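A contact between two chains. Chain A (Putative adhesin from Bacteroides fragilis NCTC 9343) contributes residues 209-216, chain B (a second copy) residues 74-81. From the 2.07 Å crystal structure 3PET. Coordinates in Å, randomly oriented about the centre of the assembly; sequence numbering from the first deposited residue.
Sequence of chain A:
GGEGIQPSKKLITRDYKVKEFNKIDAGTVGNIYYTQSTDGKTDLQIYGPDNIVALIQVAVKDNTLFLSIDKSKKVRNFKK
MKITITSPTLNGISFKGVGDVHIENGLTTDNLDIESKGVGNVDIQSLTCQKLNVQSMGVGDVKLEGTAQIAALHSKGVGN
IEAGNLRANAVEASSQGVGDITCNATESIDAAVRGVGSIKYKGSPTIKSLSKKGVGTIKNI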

ATOM      1  N   SER A 209     -13.913  -9.266  20.436  1.00 19.94           N
ATOM      2  CA  SER A 209     -13.238  -8.105  21.018  1.00 21.15           C
ATOM      3  C   SER A 209     -12.959  -7.155  19.870  1.00 25.93           C
ATOM      4  O   SER A 209     -12.205  -7.500  18.962  1.00 23.08           O
ATOM      5  CB  SER A 209     -11.964  -8.521  21.747  1.00 24.50           C
ATOM      6  OG  SER A 209     -11.507  -7.409  22.499  1.00 37.60           O
ATOM      7  N   LEU A 210     -13.679  -6.032  19.838  1.00 23.66           N
ATOM      8  CA  LEU A 210     -13.607  -5.091  18.739  1.00 23.38           C
ATOM      9  C   LEU A 210     -13.118  -3.712  19.198  1.00 28.47           C
ATOM     10  O   LEU A 210     -13.556  -3.188  20.227  1.00 26.90           O
ATOM     11  CB  LEU A 210     -14.974  -4.971  18.042  1.00 23.41           C
ATOM     12  CG  LEU A 210     -15.753  -6.276  17.783  1.00 28.56           C
ATOM     13  CD1 LEU A 210     -17.193  -5.978  17.297  1.00 29.01           C
ATOM     14  CD2 LEU A 210     -15.001  -7.220  16.849  1.00 29.42           C
ATOM     15  N   SER A 211     -12.210  -3.127  18.399  1.00 24.87           N
ATOM     16  CA  SER A 211     -11.590  -1.839  18.677  1.00 25.34           C
ATOM     17  C   SER A 211     -11.572  -1.019  17.407  1.00 28.08           C
ATOM     18  O   SER A 211     -11.005  -1.444  16.411  1.00 24.01           O
ATOM     19  CB  SER A 211     -10.171  -2.058  19.205  1.00 28.41           C
ATOM     20  OG  SER A 211      -9.542  -0.827  19.511  1.00 40.35           O
ATOM     21  N   LYS A 212     -12.191   0.157  17.438  1.00 27.70           N
ATOM     22  CA  LYS A 212     -12.255   1.054  16.281  1.00 28.07           C
ATOM     23  C   LYS A 212     -11.426   2.291  16.586  1.00 31.36           C
ATOM     24  O   LYS A 212     -11.870   3.146  17.347  1.00 29.29           O
ATOM     25  CB  LYS A 212     -13.724   1.423  15.985  1.00 31.88           C
ATOM     26  CG  LYS A 212     -14.551   0.264  15.433  1.00 44.56           C
ATOM     27  CD  LYS A 212     -15.975   0.701  15.124  1.00 58.25           C
ATOM     28  N   LYS A 213     -10.213   2.387  16.034  1.00 28.41           N
ATOM     29  CA  LYS A 213      -9.344   3.533  16.328  1.00 28.25           C
ATOM     30  C   LYS A 213      -8.686   4.110  15.057  1.00 31.52           C
ATOM     31  O   LYS A 213      -7.539   4.564  15.104  1.00 32.92           O
ATOM     32  CB  LYS A 213      -8.296   3.126  17.386  1.00 31.42           C
ATOM     33  CG  LYS A 213      -8.893   3.097  18.801  1.00 49.72           C
ATOM     34  CD  LYS A 213      -7.985   2.449  19.823  1.00 65.22           C
ATOM     35  CE  LYS A 213      -8.389   2.780  21.242  1.00 78.48           C
ATOM     36  NZ  LYS A 213      -9.381   1.817  21.789  1.00 86.47           N
ATOM     37  N   GLY A 214      -9.449   4.144  13.959  1.00 25.27           N
ATOM     38  CA  GLY A 214      -9.003   4.633  12.651  1.00 23.70           C
ATOM     39  C   GLY A 214     -10.143   5.206  11.845  1.00 27.18           C
ATOM     40  O   GLY A 214     -11.088   5.761  12.418  1.00 28.50           O
ATOM     41  N   VAL A 215     -10.074   5.071  10.519  1.00 21.81           N
ATOM     42  CA  VAL A 215     -11.132   5.554   9.614  1.00 20.68           C
ATOM     43  C   VAL A 215     -11.700   4.322   8.949  1.00 22.50           C
ATOM     44  O   VAL A 215     -11.091   3.770   8.040  1.00 22.29           O
ATOM     45  CB  VAL A 215     -10.616   6.640   8.603  1.00 22.27           C
ATOM     46  CG1 VAL A 215     -11.751   7.184   7.738  1.00 22.13           C
ATOM     47  CG2 VAL A 215      -9.917   7.778   9.335  1.00 21.33           C
ATOM     48  N   GLY A 216     -12.808   3.852   9.483  1.00 19.93           N
ATOM     49  CA  GLY A 216     -13.458   2.644   9.012  1.00 20.72           C
ATOM     50  C   GLY A 216     -14.217   1.963  10.128  1.00 25.47           C
ATOM     51  O   GLY A 216     -14.188   2.400  11.275  1.00 26.01           O
TER
ATOM     52  N   LYS B  74      -7.600   9.556  26.457  1.00 62.89           N
ATOM     53  CA  LYS B  74      -7.815   8.272  25.784  1.00 62.28           C
ATOM     54  C   LYS B  74      -9.236   8.202  25.231  1.00 63.02           C
ATOM     55  O   LYS B  74     -10.159   8.717  25.864  1.00 63.05           O
ATOM     56  CB  LYS B  74      -7.582   7.118  26.773  1.00 66.84           C
ATOM     57  N   VAL B  75      -9.401   7.614  24.039  1.00 56.25           N
ATOM     58  CA  VAL B  75     -10.691   7.488  23.358  1.00 54.44           C
ATOM     59  C   VAL B  75     -10.952   6.006  23.104  1.00 57.34           C
ATOM     60  O   VAL B  75     -10.078   5.321  22.577  1.00 56.88           O
ATOM     61  CB  VAL B  75     -10.710   8.331  22.052  1.00 56.39           C
ATOM     62  CG1 VAL B  75     -12.045   8.220  21.310  1.00 55.29           C
ATOM     63  CG2 VAL B  75     -10.406   9.786  22.355  1.00 55.91           C
ATOM     64  N   ARG B  76     -12.146   5.514  23.495  1.00 53.32           N
ATOM     65  CA  ARG B  76     -12.532   4.112  23.346  1.00 53.25           C
ATOM     66  C   ARG B  76     -12.586   3.713  21.894  1.00 53.92           C
ATOM     67  O   ARG B  76     -11.828   2.843  21.441  1.00 54.45           O
ATOM     68  CB  ARG B  76     -13.901   3.858  23.999  1.00 55.21           C
ATOM     69  N   ASN B  77     -13.537   4.303  21.181  1.00 46.91           N
ATOM     70  CA  ASN B  77     -13.778   4.008  19.792  1.00 45.26           C
ATOM     71  C   ASN B  77     -13.995   5.290  19.036  1.00 47.94           C
ATOM     72  O   ASN B  77     -14.549   6.254  19.560  1.00 46.92           O
ATOM     73  CB  ASN B  77     -14.973   3.047  19.637  1.00 43.57           C
ATOM     74  CG  ASN B  77     -14.719   1.632  20.160  1.00 58.27           C
ATOM     75  OD1 ASN B  77     -13.671   1.008  19.925  1.00 37.53           O
ATOM     76  ND2 ASN B  77     -15.705   1.068  20.839  1.00 54.40           N
ATOM     77  N   PHE B  78     -13.483   5.322  17.829  1.00 44.84           N
ATOM     78  CA  PHE B  78     -13.635   6.454  16.940  1.00 44.96           C
ATOM     79  C   PHE B  78     -14.893   6.237  16.117  1.00 47.77           C
ATOM     80  O   PHE B  78     -15.163   5.115  15.686  1.00 49.69           O
ATOM     81  CB  PHE B  78     -12.392   6.606  16.039  1.00 47.08           C
ATOM     82  CG  PHE B  78     -11.255   7.409  16.630  1.00 49.88           C
ATOM     83  CD1 PHE B  78     -11.198   8.791  16.473  1.00 53.50           C
ATOM     84  CD2 PHE B  78     -10.236   6.783  17.343  1.00 53.62           C
ATOM     85  CE1 PHE B  78     -10.133   9.531  17.006  1.00 54.56           C
ATOM     86  CE2 PHE B  78      -9.171   7.524  17.875  1.00 56.47           C
ATOM     87  CZ  PHE B  78      -9.127   8.894  17.704  1.00 53.80           C
ATOM     88  N   LYS B  79     -15.689   7.277  15.947  1.00 40.32           N
ATOM     89  CA  LYS B  79     -16.862   7.215  15.085  1.00 39.65           C
ATOM     90  C   LYS B  79     -16.500   7.989  13.813  1.00 41.29           C
ATOM     91  O   LYS B  79     -15.377   8.487  13.723  1.00 40.96           O
ATOM     92  CB  LYS B  79     -18.110   7.782  15.788  1.00 42.05           C
ATOM     93  CG  LYS B  79     -18.737   6.896  16.857  1.00 47.85           C
ATOM     94  CD  LYS B  79     -20.160   7.397  17.123  1.00 52.32           C
ATOM     95  CE  LYS B  79     -20.750   6.961  18.438  1.00 61.68           C
ATOM     96  NZ  LYS B  79     -22.041   7.656  18.694  1.00 65.27           N
ATOM     97  N   LYS B  80     -17.416   8.105  12.841  1.00 36.82           N
ATOM     98  CA  LYS B  80     -17.132   8.834  11.599  1.00 35.15           C
ATOM     99  C   LYS B  80     -16.782  10.301  11.889  1.00 35.60           C
ATOM    100  O   LYS B  80     -17.488  10.984  12.630  1.00 35.33           O
ATOM    101  CB  LYS B  80     -18.321   8.754  10.609  1.00 38.43           C
ATOM    102  CG  LYS B  80     -18.031   9.354   9.210  1.00 53.19           C
ATOM    103  CD  LYS B  80     -17.265   8.381   8.300  1.00 63.19           C
ATOM    104  CE  LYS B  80     -16.439   9.059   7.236  1.00 66.49           C
ATOM    105  NZ  LYS B  80     -15.322   8.185   6.782  1.00 66.48           N
HETATM  106  N   MSE B  81     -15.667  10.745  11.324  1.00 29.32           N
HETATM  107  CA  MSE B  81     -15.154  12.111  11.404  1.00 28.36           C
HETATM  108  C   MSE B  81     -15.003  12.649  10.013  1.00 31.14           C
HETATM  109  O   MSE B  81     -14.620  11.904   9.109  1.00 34.58           O
HETATM  110  CB  MSE B  81     -13.779  12.149  12.096  1.00 30.38           C
HETATM  111  CG  MSE B  81     -13.744  11.506  13.480  1.00 37.80           C
HETATM  112 SE   MSE B  81     -14.660  12.564  14.841  0.75 45.40          SE
HETATM  113  CE  MSE B  81     -13.657  14.275  14.651  1.00 39.95           C
TER
HETATM  114  O   HOH W   1     -12.441   8.027  12.758  1.00 30.67           O

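The contact is a small, mainly polar junction in which the end of a chain A strand is hydrogen-bonded to an irregular segment of chain B, with one aromatic ring packed beside it; 384 Å² is buried in all. Lys A212 is bonded through both backbone polar groups. Its N donates to Asn B77 OD1 (3.0 Å, nearly linear at 175°), and its O accepts from Phe B78 N (2.8 Å). Asparagine suits this place because its short side chain, with chi1 in m, brings an amide oxygen to a backbone NH as a neighbouring strand's carbonyl would. The same Lys A212 O also receives a CA-H...O contact from Asn B77 CA (3.2 Å).

Lys A213 leaves its CA sideways, but its long chain reaches across to place NZ 2.7 Å from Arg B76 O, a hydrogen bond to a backbone carbonyl; a weak bond from NZ to Ser A211 OG (3.5 Å) helps to hold the ammonium. Phe B78 points toward chain A and has the largest covered area, its CD2 lying 3.5 Å from Lys A213 CA. Farther along, one water donates to Gly A214 O (2.7 Å) and Lys B79 O (3.1 Å), bridging two carbonyls that could not bond directly. Val A215 CG1 meets Lys B80 NZ at 3.8 Å, a van der Waals contact only.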